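Local coordinates for protein catalase-3 (Neurospora crassa, PDB 4AJ9) that breaks down hydrogen peroxide to water and oxygen with a bound heme, a reaction that probably protects cells from peroxide damage, at residues 356-359 with 360-363. Sequence-based numbering, arbitrary orientation. Where two conformers were deposited one is given.
With HEM (protoporphyrin IX containing Fe), chain Y.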
ATOM      1  N   GLN C 356       2.675   4.897 -11.127  1.00  3.24           N
ATOM      2  CA  GLN C 356       2.202   3.512 -11.126  1.00  3.38           C
ATOM      3  C   GLN C 356       2.330   2.889  -9.739  1.00  4.41           C
ATOM      4  O   GLN C 356       1.548   2.026  -9.359  1.00  3.15           O
ATOM      5  CB  GLN C 356       2.977   2.662 -12.136  1.00  5.46           C
ATOM      6  CG  GLN C 356       2.910   3.178 -13.573  1.00  5.67           C
ATOM      7  CD  GLN C 356       1.503   3.541 -13.993  1.00  4.93           C
ATOM      8  OE1 GLN C 356       0.528   2.934 -13.529  1.00  6.66           O
ATOM      9  NE2 GLN C 356       1.382   4.546 -14.867  1.00  3.46           N
ATOM     10  N   LEU C 357       3.346   3.319  -8.999  1.00  3.20           N
ATOM     11  CA  LEU C 357       3.535   2.861  -7.636  1.00  5.32           C
ATOM     12  C   LEU C 357       2.345   3.244  -6.771  1.00  7.86           C
ATOM     13  O   LEU C 357       1.966   2.502  -5.865  1.00  8.74           O
ATOM     14  CB  LEU C 357       4.815   3.454  -7.039  1.00  4.40           C
ATOM     15  CG  LEU C 357       6.132   3.064  -7.691  1.00  4.39           C
ATOM     16  CD1 LEU C 357       7.269   3.957  -7.183  1.00  4.45           C
ATOM     17  CD2 LEU C 357       6.432   1.581  -7.468  1.00  3.38           C
ATOM     18  N   ASN C 358       1.746   4.403  -7.045  1.00  5.01           N
ATOM     19  CA  ASN C 358       0.558   4.803  -6.297  1.00  5.96           C
ATOM     20  C   ASN C 358      -0.672   4.009  -6.723  1.00  7.72           C
ATOM     21  O   ASN C 358      -1.379   3.436  -5.893  1.00  4.54           O
ATOM     22  CB  ASN C 358       0.258   6.297  -6.461  1.00  5.41           C
ATOM     23  CG  ASN C 358      -0.818   6.778  -5.502  1.00  8.89           C
ATOM     24  OD1 ASN C 358      -0.629   6.737  -4.293  1.00 11.20           O
ATOM     25  ND2 ASN C 358      -1.959   7.235  -6.041  1.00  3.93           N
ATOM     26  N   ARG C 359      -0.919   3.974  -8.025  0.65  3.87           N
ATOM     27  CA  ARG C 359      -2.112   3.316  -8.528  0.65  5.17           C
ATOM     28  C   ARG C 359      -2.091   1.815  -8.249  0.65  5.28           C
ATOM     29  O   ARG C 359      -3.111   1.234  -7.874  0.65  6.60           O
ATOM     30  CB  ARG C 359      -2.266   3.583 -10.021  0.65  5.01           C
ATOM     31  CG  ARG C 359      -3.676   3.398 -10.526  0.65  3.26           C
ATOM     32  CD  ARG C 359      -4.020   4.490 -11.529  0.65  4.50           C
ATOM     33  NE  ARG C 359      -3.317   4.323 -12.798  0.65  2.97           N
ATOM     34  CZ  ARG C 359      -3.578   3.363 -13.683  0.65  4.85           C
ATOM     35  NH1 ARG C 359      -4.517   2.459 -13.434  0.65  2.73           N
ATOM     36  NH2 ARG C 359      -2.885   3.301 -14.816  0.65  3.08           N
ATOM     37  N   HIS C 360      -0.931   1.187  -8.432  1.00  3.92           N
ATOM     38  CA  HIS C 360      -0.827  -0.267  -8.290  1.00  7.41           C
ATOM     39  C   HIS C 360      -0.236  -0.748  -6.970  1.00  9.02           C
ATOM     40  O   HIS C 360      -0.132  -1.954  -6.735  1.00  9.77           O
ATOM     41  CB  HIS C 360      -0.075  -0.880  -9.478  1.00  5.70           C
ATOM     42  CG  HIS C 360      -0.813  -0.757 -10.780  1.00  8.50           C
ATOM     43  ND1 HIS C 360      -1.939  -1.500 -11.064  1.00  5.78           N
ATOM     44  CD2 HIS C 360      -0.599   0.030 -11.864  1.00  5.70           C
ATOM     45  CE1 HIS C 360      -2.380  -1.187 -12.272  1.00  8.28           C
ATOM     46  NE2 HIS C 360      -1.586  -0.261 -12.778  1.00  5.29           N
ATOM     47  N   ARG C 361       0.155   0.185  -6.112  1.00  5.87           N
ATOM     48  CA  ARG C 361       0.708  -0.159  -4.793  1.00 16.02           C
ATOM     49  C   ARG C 361       1.793  -1.242  -4.813  1.00 22.24           C
ATOM     50  O   ARG C 361       1.787  -2.158  -3.988  1.00 17.11           O
ATOM     51  CB  ARG C 361      -0.410  -0.596  -3.839  1.00 13.94           C
ATOM     52  CG  ARG C 361      -1.130   0.544  -3.143  1.00 22.04           C
ATOM     53  CD  ARG C 361      -2.001   1.342  -4.110  1.00 32.01           C
ATOM     54  NE  ARG C 361      -2.451   2.605  -3.524  1.00 32.08           N
ATOM     55  CZ  ARG C 361      -1.631   3.578  -3.128  1.00  4.78           C
ATOM     56  NH1 ARG C 361      -0.321   3.437  -3.261  1.00 32.97           N
ATOM     57  NH2 ARG C 361      -2.122   4.686  -2.611  1.00 27.60           N
ATOM     58  N   GLY C 362       2.737  -1.125  -5.734  1.00 12.55           N
ATOM     59  CA  GLY C 362       3.755  -2.141  -5.890  1.00 13.70           C
ATOM     60  C   GLY C 362       4.510  -1.927  -7.185  1.00 11.56           C
ATOM     61  O   GLY C 362       4.038  -1.233  -8.074  1.00  6.57           O
ATOM     62  N   PRO C 363       5.699  -2.520  -7.286  1.00  7.82           N
ATOM     63  CA  PRO C 363       6.627  -2.321  -8.393  1.00  4.86           C
ATOM     64  C   PRO C 363       6.453  -3.338  -9.512  1.00  3.76           C
ATOM     65  O   PRO C 363       7.164  -3.254 -10.507  1.00  6.75           O
ATOM     66  CB  PRO C 363       7.982  -2.531  -7.713  1.00  2.12           C
ATOM     67  CG  PRO C 363       7.692  -3.601  -6.723  1.00  2.18           C
ATOM     68  CD  PRO C 363       6.305  -3.322  -6.211  1.00  9.50           C
TER
HETATM   69  CHA HEM Y1720      -2.055  10.390 -17.731  1.00  3.43           C
HETATM   70  CHB HEM Y1720      -1.411  12.628 -22.005  1.00  4.66           C
HETATM   71  CHC HEM Y1720       1.473  15.857 -19.831  1.00  5.71           C
HETATM   72  CHD HEM Y1720       1.520  13.124 -15.832  1.00  5.92           C
HETATM   73  C1A HEM Y1720      -2.178  10.729 -19.067  1.00  3.27           C
HETATM   74  C2A HEM Y1720      -3.020  10.069 -20.058  1.00  4.40           C
HETATM   75  C3A HEM Y1720      -2.850  10.703 -21.232  1.00  4.30           C
HETATM   76  C4A HEM Y1720      -1.882  11.764 -21.032  1.00  4.55           C
HETATM   77  CMA HEM Y1720      -3.527  10.374 -22.585  1.00  2.35           C
HETATM   78  CAA HEM Y1720      -3.981   8.884 -19.770  1.00  1.90           C
HETATM   79  CBA HEM Y1720      -3.371   7.547 -20.177  1.00  4.61           C
HETATM   80  CGA HEM Y1720      -4.404   6.471 -19.964  1.00  4.30           C
HETATM   81  O1A HEM Y1720      -4.247   5.659 -19.020  1.00  4.96           O
HETATM   82  O2A HEM Y1720      -5.399   6.430 -20.737  1.00  4.88           O
HETATM   83  C1B HEM Y1720      -0.524  13.668 -21.801  1.00  3.63           C
HETATM   84  C2B HEM Y1720       0.053  14.510 -22.834  1.00  4.37           C
HETATM   85  C3B HEM Y1720       0.835  15.421 -22.235  1.00  3.57           C
HETATM   86  C4B HEM Y1720       0.797  15.161 -20.810  1.00  5.58           C
HETATM   87  CMB HEM Y1720      -0.261  14.332 -24.338  1.00  1.69           C
HETATM   88  CAB HEM Y1720       1.708  16.530 -22.873  1.00  8.96           C
HETATM   89  CBB HEM Y1720       2.164  16.402 -24.125  1.00 11.90           C
HETATM   90  C1C HEM Y1720       1.795  15.346 -18.597  1.00  3.45           C
HETATM   91  C2C HEM Y1720       2.852  15.827 -17.719  1.00  4.52           C
HETATM   92  C3C HEM Y1720       2.831  15.073 -16.617  1.00  8.29           C
HETATM   93  C4C HEM Y1720       1.808  14.072 -16.775  1.00  5.40           C
HETATM   94  CMC HEM Y1720       3.775  17.026 -18.005  1.00  2.50           C
HETATM   95  CAC HEM Y1720       3.763  15.130 -15.400  1.00  4.71           C
HETATM   96  CBC HEM Y1720       5.036  15.494 -15.569  1.00 10.17           C
HETATM   97  C1D HEM Y1720       0.568  12.155 -15.952  1.00  8.15           C
HETATM   98  C2D HEM Y1720       0.284  11.175 -14.936  1.00  2.41           C
HETATM   99  C3D HEM Y1720      -0.832  10.325 -15.526  1.00  0.97           C
HETATM  100  C4D HEM Y1720      -1.102  10.868 -16.839  1.00  1.58           C
HETATM  101  CMD HEM Y1720       0.974  11.046 -13.562  1.00  2.92           C
HETATM  102  CAD HEM Y1720      -1.514   9.117 -14.865  1.00  3.01           C
HETATM  103  CBD HEM Y1720      -0.824   7.869 -15.404  1.00  3.52           C
HETATM  104  CGD HEM Y1720      -1.366   6.653 -14.702  1.00  2.95           C
HETATM  105  O1D HEM Y1720      -1.238   5.540 -15.267  1.00  3.32           O
HETATM  106  O2D HEM Y1720      -1.950   6.805 -13.598  1.00  7.16           O
HETATM  107  NA  HEM Y1720      -1.500  11.749 -19.703  1.00  1.81           N
HETATM  108  NB  HEM Y1720      -0.043  14.093 -20.589  1.00  3.03           N
HETATM  109  NC  HEM Y1720       1.184  14.272 -17.986  1.00  4.10           N
HETATM  110  ND  HEM Y1720      -0.252  11.946 -17.053  1.00  2.46           N
HETATM  111 FE   HEM Y1720      -0.094  12.951 -18.894  1.00  5.35          FE
HETATM  112  O   HOH W   1       1.761   6.096  -2.695  1.00 11.23           O
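Gln356 and His360 meet in a local contact at the C-terminal end of helix 343-360, where the chain leaves the helix beside a heme propionate. His360 N donates to Gln356 O at 2.8 Å, an i to i+4 helical bond. Gln356 OE1 lies at the edge of the imidazole, 3.5 Å from His360 CD2. Arg361 is the first residue to leave helical geometry, with positive phi. In catalases this helix carries the proximal tyrosine, here Tyr352, probably the axial ligand of the heme iron. Its last turn grips one propionate. Gln356 NE2 donates to HEM O1D at 2.8 Å, with an N-H...O angle of 164°. In the conformer of Arg359 described, one of two, NH2 also reaches HEM O1D at 2.8 Å, and NE donates to HEM O2D at 2.9 Å. Arg359 CG is anti to the backbone N (chi1 -159°), and bends at chi2 and chi3 bring the guanidinium to the propionate. HEM O1D lies at the guanidinium edge, near its plane, while His360 NE2 stands above one face, off-centre. Asn358 and Arg361 run next to each other, the amide turned 67° from the guanidinium. A water donates to Asn358 OD1 and accepts a weak bond from Arg361 NH1. Asn358 ND2 bonds to Arg58 O of a neighbouring subunit. Leu357 CD2 approaches Pro363 CB at 4.4 Å, and both residues pack on His56 of another subunit.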